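Local coordinates for N-acyl homoserine lactonase AiiA (Bacillus thuringiensis subsp. kurstaki, PDB 5EH9), which hydrolyses the lactone ring of short- and long-chain N-acyl homoserine lactones, using two bound zinc ions, at residues A[9-14]-A[39-44]; A[106-111]-A[143-148]. All coordinates share one frame; numbering follows the deposited sequence. Where two conformers were deposited one is given.

Interaction 1 (A[9-14]-A[39-44]); sequences LYFVPA and WCYLLE. Unlike the reference sequence in segment 9-14: V12 (reference Ile).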
loop_
_atom_site.group_PDB
_atom_site.type_symbol
_atom_site.label_atom_id
_atom_site.label_comp_id
_atom_site.label_asym_id
_atom_site.label_seq_id
_atom_site.Cartn_x
_atom_site.Cartn_y
_atom_site.Cartn_z
ATOM N N LEU A 9 13.502 -2.026 -7.389
ATOM C CA LEU A 9 12.174 -1.780 -6.905
ATOM C C LEU A 9 11.177 -2.356 -7.945
ATOM O O LEU A 9 11.083 -1.842 -9.044
ATOM C CB LEU A 9 11.948 -0.280 -6.679
ATOM C CG LEU A 9 10.511 0.142 -6.420
ATOM C CD1 LEU A 9 9.832 -0.630 -5.318
ATOM C CD2 LEU A 9 10.491 1.648 -6.188
ATOM N N TYR A 10 10.495 -3.443 -7.550
ATOM C CA TYR A 10 9.458 -4.077 -8.383
ATOM C C TYR A 10 8.064 -3.632 -7.954
ATOM O O TYR A 10 7.702 -3.737 -6.774
ATOM C CB TYR A 10 9.528 -5.580 -8.240
ATOM C CG TYR A 10 10.759 -6.300 -8.766
ATOM C CD1 TYR A 10 10.913 -6.569 -10.116
ATOM C CD2 TYR A 10 11.722 -6.807 -7.912
ATOM C CE1 TYR A 10 12.017 -7.260 -10.575
ATOM C CE2 TYR A 10 12.777 -7.502 -8.394
ATOM C CZ TYR A 10 12.902 -7.765 -9.716
ATOM O OH TYR A 10 13.932 -8.550 -10.202
ATOM N N PHE A 11 7.276 -3.306 -8.953
ATOM C CA PHE A 11 5.815 -3.124 -8.810
ATOM C C PHE A 11 5.156 -4.484 -9.126
ATOM O O PHE A 11 5.335 -4.995 -10.230
ATOM C CB PHE A 11 5.308 -2.090 -9.795
ATOM C CG PHE A 11 5.669 -0.634 -9.442
ATOM C CD1 PHE A 11 6.956 -0.246 -9.273
ATOM C CD2 PHE A 11 4.700 0.294 -9.332
ATOM C CE1 PHE A 11 7.308 1.099 -8.982
ATOM C CE2 PHE A 11 5.024 1.606 -8.990
ATOM C CZ PHE A 11 6.313 1.993 -8.815
ATOM N N VAL A 12 4.411 -5.040 -8.160
ATOM C CA VAL A 12 3.920 -6.423 -8.329
ATOM C C VAL A 12 2.406 -6.368 -8.194
ATOM O O VAL A 12 1.833 -6.158 -7.119
ATOM C CB VAL A 12 4.488 -7.297 -7.240
ATOM C CG1 VAL A 12 4.008 -8.730 -7.397
ATOM C CG2 VAL A 12 6.044 -7.238 -7.212
ATOM N N PRO A 13 1.693 -6.538 -9.333
ATOM C CA PRO A 13 0.248 -6.608 -9.275
ATOM C C PRO A 13 -0.262 -7.711 -8.329
ATOM O O PRO A 13 0.257 -8.844 -8.413
ATOM C CB PRO A 13 -0.149 -6.876 -10.730
ATOM C CG PRO A 13 0.986 -6.313 -11.546
ATOM C CD PRO A 13 2.168 -6.575 -10.680
ATOM N N ALA A 14 -1.231 -7.401 -7.501
ATOM C CA ALA A 14 -1.722 -8.300 -6.479
ATOM C C ALA A 14 -3.274 -8.411 -6.492
ATOM O O ALA A 14 -3.915 -8.302 -5.461
ATOM C CB ALA A 14 -1.177 -7.920 -5.111
ATOM N N TRP A 39 -1.686 -3.202 -5.406
ATOM C CA TRP A 39 -0.236 -3.401 -5.551
ATOM C C TRP A 39 0.443 -3.897 -4.310
ATOM O O TRP A 39 0.059 -3.576 -3.208
ATOM C CB TRP A 39 0.441 -2.005 -5.787
ATOM C CG TRP A 39 0.019 -1.280 -7.018
ATOM C CD1 TRP A 39 -0.756 -0.135 -7.075
ATOM C CD2 TRP A 39 0.440 -1.545 -8.353
ATOM N NE1 TRP A 39 -0.884 0.282 -8.378
ATOM C CE2 TRP A 39 -0.127 -0.552 -9.176
ATOM C CE3 TRP A 39 1.283 -2.479 -8.948
ATOM C CZ2 TRP A 39 0.133 -0.490 -10.514
ATOM C CZ3 TRP A 39 1.512 -2.439 -10.300
ATOM C CH2 TRP A 39 0.927 -1.478 -11.070
ATOM N N CYS A 40 1.500 -4.675 -4.547
ATOM C CA CYS A 40 2.537 -4.817 -3.555
ATOM C C CYS A 40 3.877 -4.460 -4.257
ATOM O O CYS A 40 3.979 -4.445 -5.483
ATOM C CB CYS A 40 2.517 -6.143 -2.837
ATOM S SG CYS A 40 3.048 -7.577 -3.861
ATOM N N TYR A 41 4.860 -4.127 -3.428
ATOM C CA TYR A 41 6.170 -3.731 -3.946
ATOM C C TYR A 41 7.238 -4.614 -3.341
ATOM O O TYR A 41 7.228 -4.891 -2.146
ATOM C CB TYR A 41 6.473 -2.229 -3.741
ATOM C CG TYR A 41 5.335 -1.324 -4.100
ATOM C CD1 TYR A 41 4.292 -1.056 -3.242
ATOM C CD2 TYR A 41 5.308 -0.689 -5.306
ATOM C CE1 TYR A 41 3.244 -0.213 -3.564
ATOM C CE2 TYR A 41 4.259 0.158 -5.634
ATOM C CZ TYR A 41 3.249 0.437 -4.752
ATOM O OH TYR A 41 2.255 1.287 -5.111
ATOM N N LEU A 42 8.179 -5.077 -4.168
ATOM C CA LEU A 42 9.287 -5.816 -3.666
ATOM C C LEU A 42 10.580 -5.066 -3.886
ATOM O O LEU A 42 10.854 -4.606 -4.986
ATOM C CB LEU A 42 9.304 -7.128 -4.459
ATOM C CG LEU A 42 10.146 -8.201 -3.855
ATOM C CD1 LEU A 42 11.656 -8.035 -3.963
ATOM C CD2 LEU A 42 9.752 -8.717 -2.481
ATOM N N LEU A 43 11.311 -4.918 -2.805
ATOM C CA LEU A 43 12.567 -4.187 -2.772
ATOM C C LEU A 43 13.702 -5.149 -2.547
ATOM O O LEU A 43 13.743 -5.835 -1.520
ATOM C CB LEU A 43 12.585 -3.153 -1.671
ATOM C CG LEU A 43 11.581 -2.074 -1.735
ATOM C CD1 LEU A 43 10.231 -2.198 -2.170
ATOM C CD2 LEU A 43 11.546 -1.229 -0.454
ATOM N N GLU A 44 14.656 -5.200 -3.515
ATOM C CA GLU A 44 15.850 -6.009 -3.335
ATOM C C GLU A 44 16.878 -5.040 -2.772
ATOM O O GLU A 44 17.161 -3.994 -3.390
ATOM C CB GLU A 44 16.361 -6.581 -4.651
ATOM C CG GLU A 44 15.488 -7.705 -5.172
ATOM C CD GLU A 44 16.113 -8.427 -6.374
ATOM O OE1 GLU A 44 17.388 -8.371 -6.653
ATOM O OE2 GLU A 44 15.338 -9.253 -6.969
HETATM O O HOH W 1 16.893 -9.985 -9.015
#

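Interaction 2 (A[106-111]-A[143-148]); sequences SHLHFD and ECILPH. With ZN (zinc ion), chain C; ZN (zinc ion), chain B.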
loop_
_atom_site.group_PDB
_atom_site.type_symbol
_atom_site.label_atom_id
_atom_site.label_comp_id
_atom_site.label_asym_id
_atom_site.label_seq_id
_atom_site.Cartn_x
_atom_site.Cartn_y
_atom_site.Cartn_z
ATOM N N SER A 106 1.843 -0.255 4.669
ATOM C CA SER A 106 1.525 1.151 4.472
ATOM C C SER A 106 0.379 1.519 5.422
ATOM O O SER A 106 0.340 2.611 6.013
ATOM C CB SER A 106 1.145 1.406 3.038
ATOM O OG SER A 106 -0.038 0.709 2.667
ATOM N N HIS A 107 -0.619 0.619 5.504
ATOM C CA HIS A 107 -1.727 0.761 6.379
ATOM C C HIS A 107 -2.442 -0.631 6.409
ATOM O O HIS A 107 -1.970 -1.527 5.724
ATOM C CB HIS A 107 -2.678 1.877 5.969
ATOM C CG HIS A 107 -3.284 1.822 4.623
ATOM N ND1 HIS A 107 -2.591 1.636 3.457
ATOM C CD2 HIS A 107 -4.596 2.031 4.247
ATOM C CE1 HIS A 107 -3.405 1.774 2.428
ATOM N NE2 HIS A 107 -4.636 1.987 2.887
ATOM N N LEU A 108 -3.458 -0.734 7.217
ATOM C CA LEU A 108 -4.089 -2.033 7.474
ATOM C C LEU A 108 -5.431 -2.210 6.830
ATOM O O LEU A 108 -6.184 -3.139 7.191
ATOM C CB LEU A 108 -4.092 -2.374 8.978
ATOM C CG LEU A 108 -2.697 -2.457 9.681
ATOM C CD1 LEU A 108 -2.890 -2.603 11.164
ATOM C CD2 LEU A 108 -1.823 -3.548 9.039
ATOM N N HIS A 109 -5.756 -1.430 5.832
ATOM C CA HIS A 109 -6.885 -1.710 4.941
ATOM C C HIS A 109 -6.734 -3.075 4.338
ATOM O O HIS A 109 -5.658 -3.577 4.090
ATOM C CB HIS A 109 -7.060 -0.641 3.893
ATOM C CG HIS A 109 -7.593 0.649 4.465
ATOM N ND1 HIS A 109 -7.648 1.827 3.715
ATOM C CD2 HIS A 109 -8.112 0.953 5.667
ATOM C CE1 HIS A 109 -8.172 2.793 4.469
ATOM N NE2 HIS A 109 -8.413 2.302 5.654
ATOM N N PHE A 110 -7.872 -3.670 3.982
ATOM C CA PHE A 110 -7.900 -5.080 3.502
ATOM C C PHE A 110 -7.112 -5.343 2.280
ATOM O O PHE A 110 -6.650 -6.476 2.044
ATOM C CB PHE A 110 -9.331 -5.604 3.406
ATOM C CG PHE A 110 -9.939 -5.366 2.074
ATOM C CD1 PHE A 110 -10.295 -4.100 1.638
ATOM C CD2 PHE A 110 -10.063 -6.387 1.230
ATOM C CE1 PHE A 110 -10.762 -3.903 0.356
ATOM C CE2 PHE A 110 -10.679 -6.224 -0.023
ATOM C CZ PHE A 110 -10.954 -4.959 -0.479
ATOM N N ASP A 111 -6.998 -4.290 1.404
ATOM C CA ASP A 111 -6.229 -4.387 0.211
ATOM C C ASP A 111 -4.729 -4.170 0.312
ATOM O O ASP A 111 -4.018 -4.285 -0.658
ATOM C CB ASP A 111 -6.830 -3.484 -0.910
ATOM C CG ASP A 111 -6.879 -1.985 -0.512
ATOM O OD1 ASP A 111 -7.354 -1.733 0.634
ATOM O OD2 ASP A 111 -6.494 -1.137 -1.348
ATOM N N GLU A 143 -8.574 -10.230 9.522
ATOM C CA GLU A 143 -7.443 -10.730 8.792
ATOM C C GLU A 143 -6.250 -9.759 8.807
ATOM O O GLU A 143 -5.071 -10.165 8.569
ATOM C CB GLU A 143 -7.808 -11.026 7.298
ATOM C CG GLU A 143 -8.776 -12.153 7.105
ATOM C CD GLU A 143 -10.212 -11.732 7.025
ATOM O OE1 GLU A 143 -10.632 -10.790 7.746
ATOM O OE2 GLU A 143 -10.904 -12.454 6.259
ATOM N N CYS A 144 -6.522 -8.468 9.010
ATOM C CA CYS A 144 -5.571 -7.379 8.906
ATOM C C CYS A 144 -4.987 -7.006 10.233
ATOM O O CYS A 144 -4.072 -6.172 10.252
ATOM C CB CYS A 144 -6.248 -6.219 8.224
ATOM S SG CYS A 144 -6.674 -6.661 6.549
ATOM N N ILE A 145 -5.362 -7.609 11.327
ATOM C CA ILE A 145 -4.933 -7.215 12.658
ATOM C C ILE A 145 -4.834 -8.489 13.558
ATOM O O ILE A 145 -5.136 -8.475 14.712
ATOM C CB ILE A 145 -5.877 -6.107 13.209
ATOM C CG1 ILE A 145 -5.347 -5.501 14.505
ATOM C CG2 ILE A 145 -7.317 -6.562 13.253
ATOM C CD1 ILE A 145 -3.924 -4.978 14.457
ATOM N N LEU A 146 -4.243 -9.534 12.991
ATOM C CA LEU A 146 -4.052 -10.779 13.736
ATOM C C LEU A 146 -3.156 -10.572 14.914
ATOM O O LEU A 146 -2.155 -9.798 14.831
ATOM C CB LEU A 146 -3.526 -11.881 12.828
ATOM C CG LEU A 146 -4.541 -12.337 11.774
ATOM C CD1 LEU A 146 -3.825 -13.142 10.718
ATOM C CD2 LEU A 146 -5.585 -13.244 12.472
ATOM N N PRO A 147 -3.431 -11.201 16.026
ATOM C CA PRO A 147 -2.830 -10.751 17.298
ATOM C C PRO A 147 -1.376 -11.112 17.506
ATOM O O PRO A 147 -0.708 -10.427 18.326
ATOM C CB PRO A 147 -3.750 -11.368 18.368
ATOM C CG PRO A 147 -4.342 -12.577 17.675
ATOM C CD PRO A 147 -4.605 -12.112 16.256
ATOM N N HIS A 148 -0.908 -12.230 16.919
ATOM C CA HIS A 148 0.347 -12.796 17.333
ATOM C C HIS A 148 1.436 -12.756 16.285
ATOM O O HIS A 148 2.469 -13.410 16.448
ATOM C CB HIS A 148 0.124 -14.217 17.868
ATOM C CG HIS A 148 -0.759 -14.182 19.062
ATOM N ND1 HIS A 148 -1.930 -14.891 19.135
ATOM C CD2 HIS A 148 -0.677 -13.434 20.182
ATOM C CE1 HIS A 148 -2.512 -14.632 20.280
ATOM N NE2 HIS A 148 -1.785 -13.728 20.927
HETATM ZN ZN ZN C . -6.498 2.290 1.960
HETATM ZN ZN ZN B . -5.668 0.920 -0.967
HETATM O O HOH W 2 -7.080 1.120 0.466
#

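Interaction 1 (A[9-14]-A[39-44])
F11 meets two aromatic partners of the facing strand, Y41 over one face and W39 at its edge. Y41 turns an edge to that face of the F11 ring, its CE2 lying 3.7 Å from F11 CD2 with the planes at 80°. F11 in turn directs its own edge at the six-membered ring of W39, planes at 89°, while F11 CB approaches W39 CZ3 to 3.8 Å. Two T-shaped pairs thus share one phenyl ring. The W39 CB leaves the backbone away from 9-14, yet with CG beside the backbone N (chi1 -62°) the indole returns far enough for CZ3 to reach F11 CB. Next to Y41, L9 CD1 meets L43 CD1 at 3.5 Å.

The other face of the sheet carries Y10, V12, C40 and L42. V12 CB rests 3.7 Å from C40 SG in one of the two conformers of that cysteine.

Four backbone hydrogen bonds fix this register: Y10 and L42 exchange two, as do V12 and C40, all 2.8 to 3.0 Å from N to O. F235 and strand 187-193 pack on the aromatic face, helix 86-93 on V12 and C40. This is an antiparallel strand pair in one sheet of the metallo-beta-lactamase αβ/βα sandwich, its F11 face turned to the second sheet.

Interaction 2 (A[106-111]-A[143-148])
C144 turns its sulfur beside its own backbone N (chi1 -65°), which leads it toward the turn at L108 to F110: SG lies 3.6 Å from F110 CA, and CB comes within 3.2 Å of L108 O. L108 holds CG anti to its carbonyl carbon (chi1 -59°), and this sets the isobutyl group over the end of the C144 carbonyl, with CD2 3.7 Å from C144 O. Farther out, L108 CD1 meets I145 CD1 at 4.2 Å, the two side chains crossing at about a right angle. No hydrogen bond joins the segments, and only 185 Å² is buried between them, so the contact is a small one of van der Waals type.

The side of 106-111 away from C144 holds the metals. H107 NE2 and H109 ND1 both bind the same zinc, each at 2.1 Å; D111 OD2 binds the second, and a water 2.0 Å from both zinc ions bridges them while donating a hydrogen bond to D111 OD1. H107 uses its other nitrogen, ND1, to donate to S106 OG, which lies 9° out of the ring plane; this bond restrains rotation of the imidazole, and S106 OG is itself hydrogen-bonded to D53. The sequence H107, H109, D111 and H112 is the HxHxDH motif of the metallo-beta-lactamase superfamily. H172 and D194 complete the first zinc site, and D194, H112 and H238 the second.

H109 also touches the bound 2-hydroxyethyl disulfide. Around the contact, C144 and L108 both reach A113 of helix 110-113, while L108 and I145 pack on A134 of helix 128-134. E130 of that helix accepts a hydrogen bond from L108 N, and F110 extends to I76 and P78 of strand 76-79.

Interactions 1 and 2 lie in series along the chain, with centres 18 Å apart and nearest atoms about 5 Å apart without touching. Both approach the dinuclear zinc centre. The 106-111 segment supplies three of its ligands directly; interaction 1 contributes none, but the W39 side chain is about 8 Å from a zinc ion and about 5 Å from the side chain of H238, a ligand of the zinc that D111 also binds. Interaction 1 therefore belongs to the sheet framework near the second site. Interaction 2 joins the metal-binding turn to the loop after helix 128-134, and its H109 side chain is about 4 Å from the bound disulfide.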